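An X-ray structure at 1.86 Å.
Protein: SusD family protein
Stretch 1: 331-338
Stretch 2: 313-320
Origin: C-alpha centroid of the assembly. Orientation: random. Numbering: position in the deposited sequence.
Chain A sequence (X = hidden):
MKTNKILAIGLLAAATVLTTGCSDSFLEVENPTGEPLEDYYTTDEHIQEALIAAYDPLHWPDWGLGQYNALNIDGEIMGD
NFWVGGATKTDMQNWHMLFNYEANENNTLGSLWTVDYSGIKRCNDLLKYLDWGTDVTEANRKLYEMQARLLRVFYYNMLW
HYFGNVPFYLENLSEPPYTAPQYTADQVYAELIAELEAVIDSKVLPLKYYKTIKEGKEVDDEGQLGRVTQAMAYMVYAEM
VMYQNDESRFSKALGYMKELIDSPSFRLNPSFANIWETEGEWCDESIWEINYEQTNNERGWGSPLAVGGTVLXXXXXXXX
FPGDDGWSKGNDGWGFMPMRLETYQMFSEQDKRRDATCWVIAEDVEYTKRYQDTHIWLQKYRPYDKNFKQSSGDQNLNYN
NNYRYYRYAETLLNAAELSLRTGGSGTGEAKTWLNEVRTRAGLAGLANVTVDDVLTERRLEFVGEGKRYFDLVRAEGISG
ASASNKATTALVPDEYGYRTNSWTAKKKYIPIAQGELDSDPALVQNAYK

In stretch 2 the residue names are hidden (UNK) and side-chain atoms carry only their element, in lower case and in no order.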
ATOM      1  N   ASN A 331     -22.006 -17.723  -1.735  1.00 36.18           N
ATOM      2  CA  ASN A 331     -20.773 -17.050  -2.244  1.00 38.61           C
ATOM      3  C   ASN A 331     -19.601 -17.366  -1.296  1.00 35.71           C
ATOM      4  O   ASN A 331     -19.842 -17.595  -0.101  1.00 37.14           O
ATOM      5  CB  ASN A 331     -21.024 -15.553  -2.458  1.00 42.34           C
ATOM      6  CG  ASN A 331     -21.799 -15.281  -3.733  1.00 42.99           C
ATOM      7  OD1 ASN A 331     -21.305 -15.573  -4.824  1.00 46.09           O
ATOM      8  ND2 ASN A 331     -23.000 -14.734  -3.601  1.00 43.74           N
ATOM      9  N   ASP A 332     -18.390 -17.463  -1.830  1.00 29.72           N
ATOM     10  CA  ASP A 332     -17.200 -17.882  -1.055  1.00 31.79           C
ATOM     11  C   ASP A 332     -16.711 -16.709  -0.199  1.00 26.37           C
ATOM     12  O   ASP A 332     -16.597 -15.568  -0.726  1.00 26.48           O
ATOM     13  CB  ASP A 332     -16.066 -18.342  -1.967  1.00 35.01           C
ATOM     14  CG  ASP A 332     -16.035 -19.847  -2.168  1.00 36.84           C
ATOM     15  OD1 ASP A 332     -17.090 -20.406  -2.537  1.00 39.11           O
ATOM     16  OD2 ASP A 332     -14.960 -20.444  -1.948  1.00 37.85           O
ATOM     17  N   GLY A 333     -16.404 -16.998   1.049  1.00 22.83           N
ATOM     18  CA  GLY A 333     -15.691 -16.081   1.950  1.00 23.32           C
ATOM     19  C   GLY A 333     -14.696 -16.881   2.749  1.00 24.29           C
ATOM     20  O   GLY A 333     -15.095 -17.875   3.363  1.00 25.16           O
ATOM     21  N   TRP A 334     -13.420 -16.505   2.718  1.00 25.10           N
ATOM     22  CA  TRP A 334     -12.345 -17.344   3.300  1.00 22.19           C
ATOM     23  C   TRP A 334     -11.962 -16.898   4.714  1.00 20.63           C
ATOM     24  O   TRP A 334     -11.186 -17.611   5.344  1.00 19.01           O
ATOM     25  CB  TRP A 334     -11.164 -17.388   2.355  1.00 23.79           C
ATOM     26  CG  TRP A 334     -11.520 -18.062   1.067  1.00 27.50           C
ATOM     27  CD1 TRP A 334     -12.696 -18.687   0.740  1.00 27.57           C
ATOM     28  CD2 TRP A 334     -10.660 -18.203  -0.073  1.00 27.92           C
ATOM     29  NE1 TRP A 334     -12.630 -19.146  -0.550  1.00 30.94           N
ATOM     30  CE2 TRP A 334     -11.395 -18.888  -1.061  1.00 29.46           C
ATOM     31  CE3 TRP A 334      -9.364 -17.790  -0.361  1.00 30.50           C
ATOM     32  CZ2 TRP A 334     -10.859 -19.189  -2.308  1.00 33.95           C
ATOM     33  CZ3 TRP A 334      -8.834 -18.072  -1.597  1.00 34.66           C
ATOM     34  CH2 TRP A 334      -9.569 -18.782  -2.546  1.00 36.13           C
ATOM     35  N   GLY A 335     -12.543 -15.813   5.208  1.00 19.36           N
ATOM     36  CA  GLY A 335     -12.406 -15.475   6.633  1.00 20.96           C
ATOM     37  C   GLY A 335     -10.999 -15.019   7.002  1.00 19.08           C
ATOM     38  O   GLY A 335     -10.676 -15.088   8.179  1.00 20.71           O
ATOM     39  N   PHE A 336     -10.209 -14.526   6.055  1.00 19.60           N
ATOM     40  CA  PHE A 336      -8.948 -13.812   6.381  1.00 19.12           C
ATOM     41  C   PHE A 336      -9.236 -12.365   6.797  1.00 19.34           C
ATOM     42  O   PHE A 336     -10.306 -11.838   6.463  1.00 19.46           O
ATOM     43  CB  PHE A 336      -7.972 -13.830   5.222  1.00 20.31           C
ATOM     44  CG  PHE A 336      -7.463 -15.209   4.941  1.00 22.03           C
ATOM     45  CD1 PHE A 336      -6.488 -15.763   5.749  1.00 20.18           C
ATOM     46  CD2 PHE A 336      -7.965 -15.939   3.875  1.00 23.09           C
ATOM     47  CE1 PHE A 336      -6.003 -17.031   5.478  1.00 21.56           C
ATOM     48  CE2 PHE A 336      -7.503 -17.228   3.636  1.00 21.84           C
ATOM     49  CZ  PHE A 336      -6.532 -17.765   4.440  1.00 23.53           C
ATOM     50  N   MET A 337      -8.298 -11.766   7.546  1.00 17.99           N
ATOM     51  CA  MET A 337      -8.366 -10.361   8.019  1.00 19.74           C
ATOM     52  C   MET A 337      -9.649 -10.093   8.795  1.00 18.87           C
ATOM     53  O   MET A 337     -10.304  -9.075   8.552  1.00 19.44           O
ATOM     54  CB  MET A 337      -8.275  -9.387   6.846  1.00 21.87           C
ATOM     55  CG  MET A 337      -6.987  -9.543   6.066  1.00 26.99           C
ATOM     56  SD  MET A 337      -5.688  -8.454   6.703  1.00 29.17           S
ATOM     57  CE  MET A 337      -6.224  -6.911   5.971  1.00 29.75           C
ATOM     58  N   PRO A 338     -10.026 -10.925   9.801  1.00 17.98           N
ATOM     59  CA  PRO A 338     -10.971 -10.474  10.804  1.00 20.11           C
ATOM     60  C   PRO A 338     -10.428  -9.157  11.364  1.00 19.85           C
ATOM     61  O   PRO A 338      -9.215  -9.078  11.707  1.00 18.11           O
ATOM     62  CB  PRO A 338     -10.981 -11.521  11.915  1.00 19.12           C
ATOM     63  CG  PRO A 338     -10.209 -12.687  11.388  1.00 20.34           C
ATOM     64  CD  PRO A 338      -9.547 -12.282  10.082  1.00 18.96           C
ATOM     65  N   UNK A 313     -12.070  -9.337  -2.015  1.00 20.10           N
ATOM     66  CA  UNK A 313     -13.318  -9.452  -1.252  1.00 22.68           C
ATOM     67  C   UNK A 313     -13.665 -10.902  -0.861  1.00 21.46           C
ATOM     68  O   UNK A 313     -14.231 -11.127   0.213  1.00 22.35           O
ATOM     69  c   UNK A 313     -12.253  -8.626  -3.284  1.00 21.23           C
ATOM     70  c   UNK A 313     -13.555  -7.881  -3.051  1.00 20.99           C
ATOM     71  c   UNK A 313     -14.369  -8.788  -2.176  1.00 22.31           C
ATOM     72  N   UNK A 314     -13.197 -11.880  -1.639  1.00 23.30           N
ATOM     73  CA  UNK A 314     -13.360 -13.303  -1.269  1.00 22.83           C
ATOM     74  C   UNK A 314     -12.476 -13.599  -0.064  1.00 21.39           C
ATOM     75  O   UNK A 314     -12.960 -14.268   0.851  1.00 22.80           O
ATOM     76  c   UNK A 314     -13.011 -15.702  -1.964  1.00 22.42           C
ATOM     77  c   UNK A 314     -13.032 -14.254  -2.420  1.00 23.87           C
ATOM     78  o   UNK A 314     -14.014 -14.010  -3.432  1.00 23.82           O
ATOM     79  N   UNK A 315     -11.240 -13.109  -0.062  1.00 19.71           N
ATOM     80  CA  UNK A 315     -10.254 -13.435   0.999  1.00 21.21           C
ATOM     81  C   UNK A 315     -10.780 -12.980   2.368  1.00 20.67           C
ATOM     82  O   UNK A 315     -10.616 -13.761   3.353  1.00 20.29           O
ATOM     83  c   UNK A 315      -8.241 -13.262  -0.625  1.00 23.35           C
ATOM     84  c   UNK A 315      -6.937 -12.545  -0.899  1.00 24.98           C
ATOM     85  c   UNK A 315      -8.900 -12.783   0.669  1.00 22.50           C
ATOM     86  c   UNK A 315      -8.033 -14.766  -0.630  1.00 27.54           C
ATOM     87  N   UNK A 316     -11.358 -11.777   2.445  1.00 21.81           N
ATOM     88  CA  UNK A 316     -11.516 -11.013   3.729  1.00 22.67           C
ATOM     89  C   UNK A 316     -12.985 -10.889   4.154  1.00 21.04           C
ATOM     90  O   UNK A 316     -13.343  -9.941   4.921  1.00 19.45           O
ATOM     91  c   UNK A 316     -11.013  -7.326   2.612  1.00 26.65           C
ATOM     92  c   UNK A 316     -11.561  -8.736   2.641  1.00 22.45           C
ATOM     93  c   UNK A 316     -10.824  -9.648   3.618  1.00 22.43           C
ATOM     94  c   UNK A 316      -9.370  -9.848   3.249  1.00 22.42           C
ATOM     95  N   UNK A 317     -13.805 -11.853   3.730  1.00 20.98           N
ATOM     96  CA  UNK A 317     -15.250 -11.948   4.054  1.00 19.84           C
ATOM     97  C   UNK A 317     -15.523 -13.229   4.851  1.00 19.85           C
ATOM     98  O   UNK A 317     -14.778 -14.205   4.816  1.00 18.37           O
ATOM     99  c   UNK A 317     -16.080 -11.859   2.785  1.00 21.80           C
ATOM    100  o   UNK A 317     -15.641 -12.790   1.806  1.00 22.01           O
ATOM    101  N   UNK A 318     -16.631 -13.261   5.610  1.00 20.71           N
ATOM    102  CA  UNK A 318     -16.990 -14.452   6.366  1.00 22.57           C
ATOM    103  C   UNK A 318     -17.376 -15.638   5.468  1.00 22.22           C
ATOM    104  O   UNK A 318     -17.907 -15.449   4.398  1.00 22.42           O
ATOM    105  c   UNK A 318     -18.736 -12.797   6.463  1.00 22.37           C
ATOM    106  c   UNK A 318     -17.569 -12.139   5.782  1.00 21.30           C
ATOM    107  c   UNK A 318     -18.156 -13.965   7.241  1.00 20.79           C
ATOM    108  N   UNK A 319     -17.105 -16.818   5.994  1.00 21.04           N
ATOM    109  CA  UNK A 319     -17.331 -18.134   5.368  1.00 24.80           C
ATOM    110  C   UNK A 319     -18.772 -18.616   5.580  1.00 24.03           C
ATOM    111  O   UNK A 319     -19.296 -18.444   6.690  1.00 26.20           O
ATOM    112  n   UNK A 319     -15.736 -20.522   4.088  1.00 24.43           N
ATOM    113  c   UNK A 319     -16.414 -20.474   5.217  1.00 26.48           C
ATOM    114  o   UNK A 319     -17.062 -21.413   5.657  1.00 29.05           O
ATOM    115  c   UNK A 319     -16.375 -19.162   5.970  1.00 25.61           C
ATOM    116  N   UNK A 320     -19.361 -19.247   4.561  1.00 28.49           N
ATOM    117  CA  UNK A 320     -20.725 -19.858   4.592  1.00 28.01           C
ATOM    118  C   UNK A 320     -21.705 -18.809   5.105  1.00 27.22           C
ATOM    119  O   UNK A 320     -22.493 -19.108   6.030  1.00 25.44           O
ATOM    120  o   UNK A 320     -19.685 -22.011   5.114  1.00 32.64           O
ATOM    121  c   UNK A 320     -20.761 -21.123   5.444  1.00 29.68           C
TER
HETATM  122  O   HOH W   1     -16.770 -14.584  -3.154  1.00 31.45           O
HETATM  123  O   HOH W   2     -11.929  -8.194   6.505  1.00 17.97           O
HETATM  124  O   HOH W   3     -19.698 -16.671   2.570  1.00 21.89           O
HETATM  125  O   HOH W   4     -18.263 -19.478   1.915  1.00 32.11           O

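Position 313 carries three side-chain carbons that close a ring onto its own backbone N. They do not touch stretch 1, and the CA-to-CB bond points away. This is Pro 313, whose phi of -61° suits the helix that runs through it.

Position 314 has one carbon bearing one oxygen and one carbon. The terminal carbon lies over the face of the Trp 334 indole, 3.7 Å from the centroid of the five-membered ring. The branch at CB makes it Thr 314: CG2 is the methyl on the indole, while water 1 lies 2.8 Å from Thr 314 OG1 and 2.6 Å from Asp 332 O, bridging the stretches.

At 315 there are four carbons, forked at the second. The CA-to-CB bond points away from stretch 1, but one terminal carbon comes back to 3.3 Å from Trp 334 CE3, an apolar contact. This is Leu 315, long enough to make that return.

Position 316 also has four carbons, but the fork is at the first and one arm is two carbons long. The one-carbon arm packs 3.7 Å from Met 337 CG. This is Ile 316, an apolar branched chain suited to a buried place beside Met 337. Ile 316 CA makes a CA-H...O contact with Phe 336 O at 3.1 Å.

At 317 one carbon is followed by one oxygen, which lies 3.3 Å from Gly 333 CA. This is Ser 317, small enough to lie against stretch 1 while its OG donates to Pro 313 O at 2.7 Å, tying the chain beyond the helix to the last turn.

Three carbons again close a ring onto N at 318. The CA-to-CB bond points away, leaving the backbone O to meet Gly 333 CA at 3.4 Å; a CB on Gly 333 would clash with that oxygen. This is Pro 318.

Position 319 has two carbons, the second carrying one oxygen and one nitrogen; the nitrogen lies 2.8 Å from Gly 333 O. This is Asn 319, whose amide donates a hydrogen bond there through ND2.

At 320, one carbon and one oxygen stay clear of stretch 1. This is Ser 320, a small polar chain suited to an exposed place, where its OG donates to Asn 319 OD1 at 2.7 Å.

The contact rests on backbone pairing without regular strands. Trp 334 N donates to Thr 314 O (2.9 Å), Gly 335 N to Ser 317 O (2.8 Å) and Phe 336 N to Leu 315 O (2.8 Å). Indole packing, the Asn 319 amide and bridging waters complete the join.

Stretch 2, residues 313-320: PTLISPNS
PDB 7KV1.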